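PDB 3G0O: 3-hydroxyisobutyrate dehydrogenase, which probably oxidises L-threonate to 2-dehydro-L-erythronate, with NAD(+) preferred over NADP(+) as cosubstrate. Local coordinates for residues 203-207 with 208-212; 53-57 with 58-62. All coordinates share one frame; numbering follows the deposited sequence.

Interaction 1: residues 203-207 with 208-212; sequences AGIPL and DVMYD
Asp208 bends back over the proline that precedes its helix: OD1 lies 3.3 Å from Pro206 CB. With CG set between the backbone N and the carbonyl carbon (chi1 61°), the carboxylate stays close to the first turn, and OD1 also takes a weak hydrogen bond from the backbone N of Val209, bent to 126° at the hydrogen. Val209 comes next, its CG2 3.7 Å from Pro206 CB, so the proline ring carbon has the carboxylate and the valine methyl as neighbours; the same valine packs on Ile168 of the second subunit. Met210, modelled as selenomethionine, donates its backbone N-H to Pro206 O (N to O 3.0 Å), in the carbonyl plane. This bond belongs to the opening turn of helix 207-214, with Pro206 at the N-cap position. Met210 SE passes 4.1 Å from Ile205 CG2, the two side chains crossing at a slant, before the methionine's end leads away. Tyr211 N hydrogen-bonds to Leu207 O at 2.8 Å, tilted 28° from the carbonyl plane, while Tyr211 OH bonds to Glu225 O and Leu207 packs on Val231, both of helix 222-232. The helix start is thus mixed in character: backbone bonds set the first turn, apolar side chains meet the preceding loop and the partner subunit, and the aspartate's negative charge beside the N-terminal end would be expected to interact favourably with the helix dipole.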
loop_
_atom_site.group_PDB
_atom_site.type_symbol
_atom_site.label_atom_id
_atom_site.label_comp_id
_atom_site.label_asym_id
_atom_site.label_seq_id
_atom_site.Cartn_x
_atom_site.Cartn_y
_atom_site.Cartn_z
ATOM N N ALA A 203 -0.394 8.089 20.465
ATOM C CA ALA A 203 -1.054 7.069 21.267
ATOM C C ALA A 203 -0.070 6.324 22.164
ATOM O O ALA A 203 -0.473 5.518 23.002
ATOM C CB ALA A 203 -1.773 6.083 20.356
ATOM N N GLY A 204 1.218 6.589 21.980
ATOM C CA GLY A 204 2.227 5.942 22.798
ATOM C C GLY A 204 2.696 4.583 22.320
ATOM O O GLY A 204 3.217 3.799 23.112
ATOM N N ILE A 205 2.513 4.291 21.034
ATOM C CA ILE A 205 2.949 3.019 20.473
ATOM C C ILE A 205 4.336 3.210 19.858
ATOM O O ILE A 205 4.538 4.125 19.060
ATOM C CB ILE A 205 1.998 2.528 19.349
ATOM C CG1 ILE A 205 0.565 2.403 19.874
ATOM C CG2 ILE A 205 2.501 1.198 18.788
ATOM C CD1 ILE A 205 0.405 1.423 21.029
ATOM N N PRO A 206 5.312 2.362 20.232
ATOM C CA PRO A 206 6.656 2.504 19.660
ATOM C C PRO A 206 6.551 2.433 18.134
ATOM O O PRO A 206 5.886 1.547 17.597
ATOM C CB PRO A 206 7.408 1.310 20.251
ATOM C CG PRO A 206 6.751 1.133 21.587
ATOM C CD PRO A 206 5.283 1.286 21.240
ATOM N N LEU A 207 7.205 3.358 17.438
ATOM C CA LEU A 207 7.137 3.391 15.979
ATOM C C LEU A 207 7.761 2.183 15.290
ATOM O O LEU A 207 7.272 1.744 14.245
ATOM C CB LEU A 207 7.770 4.680 15.447
ATOM C CG LEU A 207 7.103 5.985 15.899
ATOM C CD1 LEU A 207 7.689 7.149 15.113
ATOM C CD2 LEU A 207 5.603 5.905 15.686
ATOM N N ASP A 208 8.834 1.638 15.862
ATOM C CA ASP A 208 9.467 0.479 15.247
ATOM C C ASP A 208 8.493 -0.703 15.312
ATOM O O ASP A 208 8.370 -1.470 14.357
ATOM C CB ASP A 208 10.816 0.168 15.933
ATOM C CG ASP A 208 10.681 -0.171 17.414
ATOM O OD1 ASP A 208 9.782 0.357 18.098
ATOM O OD2 ASP A 208 11.512 -0.963 17.901
ATOM N N VAL A 209 7.774 -0.813 16.426
ATOM C CA VAL A 209 6.787 -1.874 16.606
ATOM C C VAL A 209 5.620 -1.668 15.635
ATOM O O VAL A 209 5.150 -2.609 15.001
ATOM C CB VAL A 209 6.228 -1.884 18.046
ATOM C CG1 VAL A 209 5.125 -2.921 18.171
ATOM C CG2 VAL A 209 7.351 -2.174 19.039
HETATM N N MSE A 210 5.153 -0.428 15.531
HETATM C CA MSE A 210 4.048 -0.130 14.632
HETATM C C MSE A 210 4.461 -0.450 13.198
HETATM O O MSE A 210 3.671 -0.988 12.419
HETATM C CB MSE A 210 3.634 1.340 14.750
HETATM C CG MSE A 210 2.274 1.664 14.121
HETATM SE SE MSE A 210 0.769 0.851 15.069
HETATM C CE MSE A 210 -0.139 -0.020 13.591
ATOM N N TYR A 211 5.708 -0.132 12.859
ATOM C CA TYR A 211 6.232 -0.392 11.522
ATOM C C TYR A 211 6.224 -1.887 11.198
ATOM O O TYR A 211 5.748 -2.295 10.140
ATOM C CB TYR A 211 7.661 0.139 11.398
ATOM C CG TYR A 211 8.272 -0.091 10.033
ATOM C CD1 TYR A 211 8.041 0.795 8.983
ATOM C CD2 TYR A 211 9.084 -1.199 9.793
ATOM C CE1 TYR A 211 8.607 0.587 7.731
ATOM C CE2 TYR A 211 9.649 -1.419 8.549
ATOM C CZ TYR A 211 9.410 -0.521 7.523
ATOM O OH TYR A 211 9.987 -0.728 6.295
ATOM N N ASP A 212 6.751 -2.701 12.110
ATOM C CA ASP A 212 6.790 -4.146 11.892
ATOM C C ASP A 212 5.399 -4.738 11.703
ATOM O O ASP A 212 5.194 -5.581 10.839
ATOM C CB ASP A 212 7.490 -4.859 13.055
ATOM C CG ASP A 212 8.963 -4.521 13.145
ATOM O OD1 ASP A 212 9.588 -4.289 12.088
ATOM O OD2 ASP A 212 9.502 -4.501 14.271
#

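Interaction 2: residues 53-57 with 58-62; sequences GAAAS and AREFA
Phe61 CE2 comes 4.1 Å from Ser57 O, a carbonyl oxygen buried here without a polar partner, and the closer packing lies round this ring. Phe61 CG sits between the backbone N and the carbonyl carbon (chi1 58°), which folds the ring back over the turn, where Ala58 CA rests 3.5 Å above one face, offset toward the rim. Within the turn, Ala58 O accepts from two amides, Phe61 N at 3.1 Å and Ala62 N at 2.8 Å. Strand 53-55 is an outermost strand of the Rossmann-type sheet, parallel to 32-36, and Phe61 helps cover that neighbouring strand by meeting the Trp34 ring with planes about 30° apart and touching Ala36. The solvent side is looser. There Ala55 CB and the exposed Glu60 meet through CG at 4.0 Å, a modest apolar touch between the end of strand 53-55 and the turn after it. Arg59 N makes a weak hydrogen bond, 3.3 Å long, to Ser57 OG, whose position is uncertain because it is modelled too near the arginine side chain. Arg59 is exposed as a residue, but its side chain also touches Val88, and NH2 has a long, weak ion pair with Asp86 OD2.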
loop_
_atom_site.group_PDB
_atom_site.type_symbol
_atom_site.label_atom_id
_atom_site.label_comp_id
_atom_site.label_asym_id
_atom_site.label_seq_id
_atom_site.Cartn_x
_atom_site.Cartn_y
_atom_site.Cartn_z
ATOM N N GLY A 53 31.373 7.707 -22.052
ATOM C CA GLY A 53 31.579 9.093 -21.688
ATOM C C GLY A 53 30.562 9.546 -20.659
ATOM O O GLY A 53 29.502 8.939 -20.523
ATOM N N ALA A 54 30.893 10.612 -19.938
ATOM C CA ALA A 54 30.017 11.165 -18.912
ATOM C C ALA A 54 30.405 12.617 -18.704
ATOM O O ALA A 54 31.560 12.920 -18.406
ATOM C CB ALA A 54 30.172 10.385 -17.614
ATOM N N ALA A 55 29.445 13.519 -18.871
ATOM C CA ALA A 55 29.716 14.940 -18.708
ATOM C C ALA A 55 28.531 15.660 -18.079
ATOM O O ALA A 55 27.513 15.043 -17.758
ATOM C CB ALA A 55 30.044 15.561 -20.062
ATOM N N ALA A 56 28.669 16.971 -17.917
ATOM C CA ALA A 56 27.616 17.787 -17.329
ATOM C C ALA A 56 26.394 17.830 -18.240
ATOM O O ALA A 56 25.267 17.938 -17.766
ATOM C CB ALA A 56 28.129 19.200 -17.068
ATOM N N SER A 57 26.617 17.766 -19.550
ATOM C CA SER A 57 25.502 17.772 -20.490
ATOM C C SER A 57 25.702 16.680 -21.527
ATOM O O SER A 57 26.770 16.076 -21.604
ATOM C CB SER A 57 25.377 19.120 -21.191
ATOM O OG SER A 57 26.269 19.206 -22.282
ATOM N N ALA A 58 24.671 16.438 -22.326
ATOM C CA ALA A 58 24.719 15.404 -23.347
ATOM C C ALA A 58 25.130 15.932 -24.720
ATOM O O ALA A 58 25.133 15.178 -25.695
ATOM C CB ALA A 58 23.358 14.717 -23.436
ATOM N N ARG A 59 25.482 17.215 -24.801
ATOM C CA ARG A 59 25.885 17.809 -26.078
ATOM C C ARG A 59 27.089 17.092 -26.692
ATOM O O ARG A 59 27.209 17.018 -27.910
ATOM C CB ARG A 59 26.212 19.304 -25.910
ATOM C CG ARG A 59 25.087 20.122 -25.287
ATOM C CD ARG A 59 25.380 21.624 -25.255
ATOM N NE ARG A 59 24.642 22.250 -24.162
ATOM C CZ ARG A 59 25.021 22.199 -22.889
ATOM N NH1 ARG A 59 26.138 21.569 -22.561
ATOM N NH2 ARG A 59 24.270 22.735 -21.935
ATOM N N GLU A 60 27.964 16.549 -25.850
ATOM C CA GLU A 60 29.159 15.858 -26.330
ATOM C C GLU A 60 28.863 14.548 -27.073
ATOM O O GLU A 60 29.623 14.152 -27.960
ATOM C CB GLU A 60 30.105 15.551 -25.156
ATOM C CG GLU A 60 29.990 16.492 -23.940
ATOM C CD GLU A 60 30.697 17.821 -24.109
ATOM O OE1 GLU A 60 30.522 18.468 -25.166
ATOM O OE2 GLU A 60 31.424 18.233 -23.173
ATOM N N PHE A 61 27.770 13.874 -26.723
ATOM C CA PHE A 61 27.454 12.601 -27.367
ATOM C C PHE A 61 26.084 12.476 -28.035
ATOM O O PHE A 61 25.809 11.472 -28.689
ATOM C CB PHE A 61 27.638 11.463 -26.350
ATOM C CG PHE A 61 26.799 11.610 -25.109
ATOM C CD1 PHE A 61 25.427 11.362 -25.141
ATOM C CD2 PHE A 61 27.377 12.015 -23.909
ATOM C CE1 PHE A 61 24.640 11.515 -23.993
ATOM C CE2 PHE A 61 26.603 12.170 -22.756
ATOM C CZ PHE A 61 25.233 11.921 -22.798
ATOM N N ALA A 62 25.234 13.487 -27.884
ATOM C CA ALA A 62 23.897 13.451 -28.475
ATOM C C ALA A 62 23.920 13.140 -29.970
ATOM O O ALA A 62 22.996 12.522 -30.502
ATOM C CB ALA A 62 23.187 14.779 -28.232
#

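In the fold
Interaction 2 comes first along the chain, in the N-terminal NAD-binding domain, where it spans edge strand 53-55 of the mixed sheet and the start of the loop leading toward strand 67-70. Interaction 1 lies in the C-terminal helical part, at the junction between the long helix 174-202 and helix 207-214. Their centres are 48 Å apart, on opposite sides of the chain's centre, and about 33 Å separates the nearest atoms, so neither supports the other directly. Interaction 2 belongs to the periphery of the nucleotide-binding fold, touched by no other chain of the assembly; interaction 1 packs partly against the second subunit, contributing to the dimer interface.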